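Local coordinates for 70 kDa protein (Xanthomonas sp., PDB 4B2N), which is a dihaem c-type cytochrome that acts as a latex (rubber) oxygenase, cleaving its polymer substrate processively as a dioxygenase, at residues R434-D438 and E439-R443; W450-N453 and N454-P457. All coordinates share one frame; numbering follows the deposited sequence. Where two conformers were deposited one is given.

Interaction 1 (R434-D438 and E439-R443); sequences RLMAD and ERQRR
A chi1 of -165° carries the Asp438 carboxylate away from its own amide and beside the carbonyl carbon, and a bend at chi3 of Arg440 (-62°) brings the guanidinium, two residues further on, up to it at the start of helix 439-446. Arg440 grips it side-on with two nitrogens: NE donates to Asp438 OD1, and NH2 to OD2 at 2.7 Å. Both oxygens lie almost exactly in the guanidinium plane, but the donors reach the carboxylate from its syn side somewhat out of plane, the two flat groups being 27° apart. The anti lone pair of Asp438 OD1 takes a further bond from Arg440 N (2.8 Å), the capping bond of Asp438, which sits at the N-cap position, while Asp438 O receives Arg442 N in the first helical turn.

Arg442 folds back over the preceding loop. In the modelled one of its two conformers, NH1 meets Met436 O at 2.6 Å on a lone pair in the carbonyl plane; its approach to Ala437 O is too short to carry weight. Glu439 CA sits above one face of this guanidinium, toward its rim, and NH2 makes a weak bond to Glu439 OE1. Arg443 NE donates to the other oxygen, Glu439 OE2, at 2.9 Å and nearly straight, which joins the three residues in a salt-bridge network. The Met436 thioether meets the helix through SD, 3.7 Å from Gln441 CB, and through CE, 3.6 Å from Gln441 O; Trp495 and Ile255 pack on the same methionine. A type I turn from Arg434 to Ala437 leads into a helix N-terminus capped by an aspartate, the classic N-cap.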
# COMPACT_ATOMS: atom_id res chain seq x y z
N ARG A 434 9.73 4.19 -11.90
CA ARG A 434 11.10 4.72 -11.80
C ARG A 434 11.69 4.80 -10.39
O ARG A 434 12.85 5.17 -10.20
CB ARG A 434 11.15 6.13 -12.44
CG ARG A 434 10.21 6.31 -13.64
CD ARG A 434 10.82 5.77 -14.91
NE ARG A 434 10.00 5.87 -16.14
CZ ARG A 434 9.45 6.97 -16.67
NH1 ARG A 434 9.49 8.15 -16.06
NH2 ARG A 434 8.79 6.86 -17.82
N LEU A 435 10.89 4.51 -9.38
CA LEU A 435 11.39 4.60 -8.03
C LEU A 435 12.78 3.95 -7.85
O LEU A 435 13.71 4.58 -7.32
CB LEU A 435 10.38 4.00 -7.04
CG LEU A 435 10.87 3.81 -5.61
CD1 LEU A 435 10.76 5.09 -4.81
CD2 LEU A 435 10.10 2.66 -4.98
N MET A 436 12.95 2.69 -8.22
CA MET A 436 14.30 2.19 -7.95
C MET A 436 14.96 1.77 -9.28
O MET A 436 15.66 0.76 -9.34
CB MET A 436 14.21 1.04 -6.96
CG MET A 436 13.96 1.52 -5.52
SD MET A 436 15.45 1.81 -4.60
CE MET A 436 16.04 0.16 -4.19
N ALA A 437 14.67 2.53 -10.33
CA ALA A 437 15.22 2.26 -11.62
C ALA A 437 16.78 2.29 -11.66
O ALA A 437 17.38 1.54 -12.44
CB ALA A 437 14.63 3.23 -12.68
N ASP A 438 17.39 3.12 -10.83
CA ASP A 438 18.86 3.31 -10.81
C ASP A 438 19.59 2.14 -10.12
O ASP A 438 19.32 1.86 -8.92
CB ASP A 438 19.16 4.61 -10.07
CG ASP A 438 20.57 5.11 -10.27
OD1 ASP A 438 21.57 4.37 -10.07
OD2 ASP A 438 20.68 6.31 -10.59
N GLU A 439 20.54 1.51 -10.83
CA GLU A 439 21.32 0.39 -10.31
C GLU A 439 21.95 0.74 -8.98
O GLU A 439 22.10 -0.14 -8.10
CB GLU A 439 22.40 -0.03 -11.33
CG GLU A 439 23.37 -1.13 -10.88
CD GLU A 439 22.72 -2.53 -10.89
OE1 GLU A 439 21.55 -2.66 -11.31
OE2 GLU A 439 23.36 -3.52 -10.46
N ARG A 440 22.34 2.01 -8.81
CA ARG A 440 23.04 2.44 -7.58
C ARG A 440 22.14 2.25 -6.37
O ARG A 440 22.59 1.82 -5.32
CB ARG A 440 23.46 3.92 -7.64
CG ARG A 440 24.63 4.16 -8.61
CD ARG A 440 24.87 5.64 -8.80
NE ARG A 440 23.72 6.32 -9.39
CZ ARG A 440 23.65 7.65 -9.58
NH1 ARG A 440 24.65 8.45 -9.20
NH2 ARG A 440 22.54 8.17 -10.08
N GLN A 441 20.88 2.64 -6.53
CA GLN A 441 19.90 2.48 -5.49
C GLN A 441 19.62 1.00 -5.14
O GLN A 441 19.57 0.60 -3.94
CB GLN A 441 18.62 3.17 -5.94
CG GLN A 441 18.72 4.71 -6.00
CD GLN A 441 17.41 5.27 -6.52
OE1 GLN A 441 17.01 4.96 -7.64
NE2 GLN A 441 16.69 6.02 -5.70
N ARG A 442 19.42 0.18 -6.17
CA ARG A 442 19.16 -1.24 -5.96
C ARG A 442 20.36 -1.91 -5.30
O ARG A 442 20.21 -2.76 -4.44
CB ARG A 442 18.72 -1.93 -7.26
CG ARG A 442 17.34 -1.47 -7.69
CD ARG A 442 16.80 -2.24 -8.89
NE ARG A 442 17.81 -2.39 -9.93
CZ ARG A 442 18.02 -1.52 -10.90
NH1 ARG A 442 17.31 -0.42 -10.97
NH2 ARG A 442 18.96 -1.74 -11.80
N ARG A 443 21.56 -1.49 -5.68
CA ARG A 443 22.73 -2.13 -5.09
C ARG A 443 22.88 -1.80 -3.59
O ARG A 443 23.34 -2.67 -2.85
CB ARG A 443 24.01 -1.74 -5.80
CG ARG A 443 24.22 -2.51 -7.09
CD ARG A 443 25.58 -2.12 -7.69
NE ARG A 443 25.74 -2.90 -8.92
CZ ARG A 443 26.88 -3.47 -9.32
NH1 ARG A 443 28.01 -3.36 -8.60
NH2 ARG A 443 26.89 -4.23 -10.45

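Interaction 2 (W450-N453 and N454-P457); sequences WAYN and NLSP
Tyr452 O and Asn453 O are the acceptors that tie this short turn together, each taking a backbone N-H from three residues further on. Leu455 N lies 3.0 Å from Tyr452 O with an N-H...O angle of 164°; Ser456 N lies 3.1 Å from Asn453 O and is almost as straight. The i to i+3 spacing marks a tight 3-10 turn through residues 453-455.

The side chains look elsewhere for polar partners. Tyr452 OH bonds to Val311 N, and its ring stacks with His312. Asn453 ND2 donates to Pro489 O, and Ser456 OG pairs with Ser458 N. Asn454 has its CG between the backbone N and the carbonyl carbon (chi1 63°), which folds the amide back toward Tyr452, two residues earlier: ND2 comes to 3.2 Å from Tyr452 C, a packing contact, since its approach to Tyr452 O is too poorly angled for a hydrogen bond. Asn454 O is taken by Arg80 NH1.

Apolar contact comes from Leu455, whose CD1 rests 3.9 Å from Tyr452 CB. The chemistry implies a buried turn shaped by its own i to i+3 bonds and fastened to distant parts of the chain by the Tyr452 and Asn453 side chains and by further main-chain groups, among them Leu455, bonded to Val78, while the Ser456 hydroxyl is satisfied locally.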
# COMPACT_ATOMS: atom_id res chain seq x y z
N TRP A 450 18.12 -4.75 4.37
CA TRP A 450 16.89 -4.75 3.61
C TRP A 450 16.78 -5.97 2.72
O TRP A 450 15.68 -6.56 2.61
CB TRP A 450 16.80 -3.46 2.80
CG TRP A 450 16.74 -2.30 3.75
CD1 TRP A 450 17.79 -1.50 4.18
CD2 TRP A 450 15.54 -1.83 4.48
NE1 TRP A 450 17.33 -0.61 5.12
CE2 TRP A 450 15.99 -0.77 5.33
CE3 TRP A 450 14.19 -2.17 4.44
CZ2 TRP A 450 15.08 -0.03 6.13
CZ3 TRP A 450 13.30 -1.47 5.21
CH2 TRP A 450 13.74 -0.43 6.07
N ALA A 451 17.92 -6.39 2.15
CA ALA A 451 17.90 -7.55 1.25
C ALA A 451 18.17 -8.83 2.05
O ALA A 451 18.44 -9.83 1.45
CB ALA A 451 18.91 -7.41 0.05
N TYR A 452 18.09 -8.78 3.39
CA TYR A 452 18.43 -9.95 4.24
C TYR A 452 19.84 -10.50 3.92
O TYR A 452 20.01 -11.72 3.61
CB TYR A 452 17.43 -11.12 4.00
CG TYR A 452 16.03 -10.95 4.48
CD1 TYR A 452 15.15 -10.04 3.86
CD2 TYR A 452 15.56 -11.71 5.54
CE1 TYR A 452 13.82 -9.93 4.26
CE2 TYR A 452 14.20 -11.64 5.96
CZ TYR A 452 13.36 -10.75 5.31
OH TYR A 452 12.08 -10.65 5.76
N ASN A 453 20.79 -9.59 3.85
CA ASN A 453 22.19 -9.98 3.62
C ASN A 453 22.73 -10.78 4.79
O ASN A 453 23.78 -11.32 4.69
CB ASN A 453 23.11 -8.81 3.16
CG ASN A 453 23.65 -7.95 4.31
OD1 ASN A 453 23.02 -7.84 5.38
ND2 ASN A 453 24.80 -7.30 4.08
N ASN A 454 21.98 -10.89 5.87
CA ASN A 454 22.41 -11.82 6.92
C ASN A 454 22.34 -13.29 6.46
O ASN A 454 22.91 -14.16 7.12
CB ASN A 454 21.64 -11.61 8.21
CG ASN A 454 20.16 -11.90 8.05
OD1 ASN A 454 19.57 -12.60 8.88
ND2 ASN A 454 19.54 -11.36 6.99
N LEU A 455 21.68 -13.56 5.33
CA LEU A 455 21.61 -14.89 4.78
C LEU A 455 22.77 -15.21 3.81
O LEU A 455 22.82 -16.30 3.20
CB LEU A 455 20.27 -15.10 4.06
CG LEU A 455 19.07 -14.71 4.88
CD1 LEU A 455 17.84 -14.98 4.03
CD2 LEU A 455 19.03 -15.51 6.20
N SER A 456 23.66 -14.24 3.62
CA SER A 456 24.85 -14.48 2.80
C SER A 456 25.78 -15.46 3.50
O SER A 456 25.87 -15.41 4.73
CB SER A 456 25.64 -13.18 2.69
OG SER A 456 26.86 -13.41 1.99
N PRO A 457 26.46 -16.33 2.74
CA PRO A 457 27.38 -17.19 3.49
C PRO A 457 28.58 -16.40 4.05
O PRO A 457 29.24 -16.87 5.00
CB PRO A 457 27.83 -18.24 2.48
CG PRO A 457 27.47 -17.65 1.13
CD PRO A 457 26.30 -16.72 1.34

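Overall arrangement
The two contacts follow one another along the chain: interaction 1 starts helix 439-446, and interaction 2 is a turn in the loop leading from that helix to helix 467-481. Their centres are 18 Å apart and their nearest atoms about 7 Å, so they do not touch. Trp445, near the end of the helix that interaction 1 begins, meets the ring of Trp450. Interaction 1 lies nearer a haem: the Leu435 side chain is about 6 Å from a bound haem c and about 4 Å from the side chain of Arg432, which binds haem c #1. For Tyr452 in interaction 2 the distance to a haem c is about 11 Å, too far for direct contact.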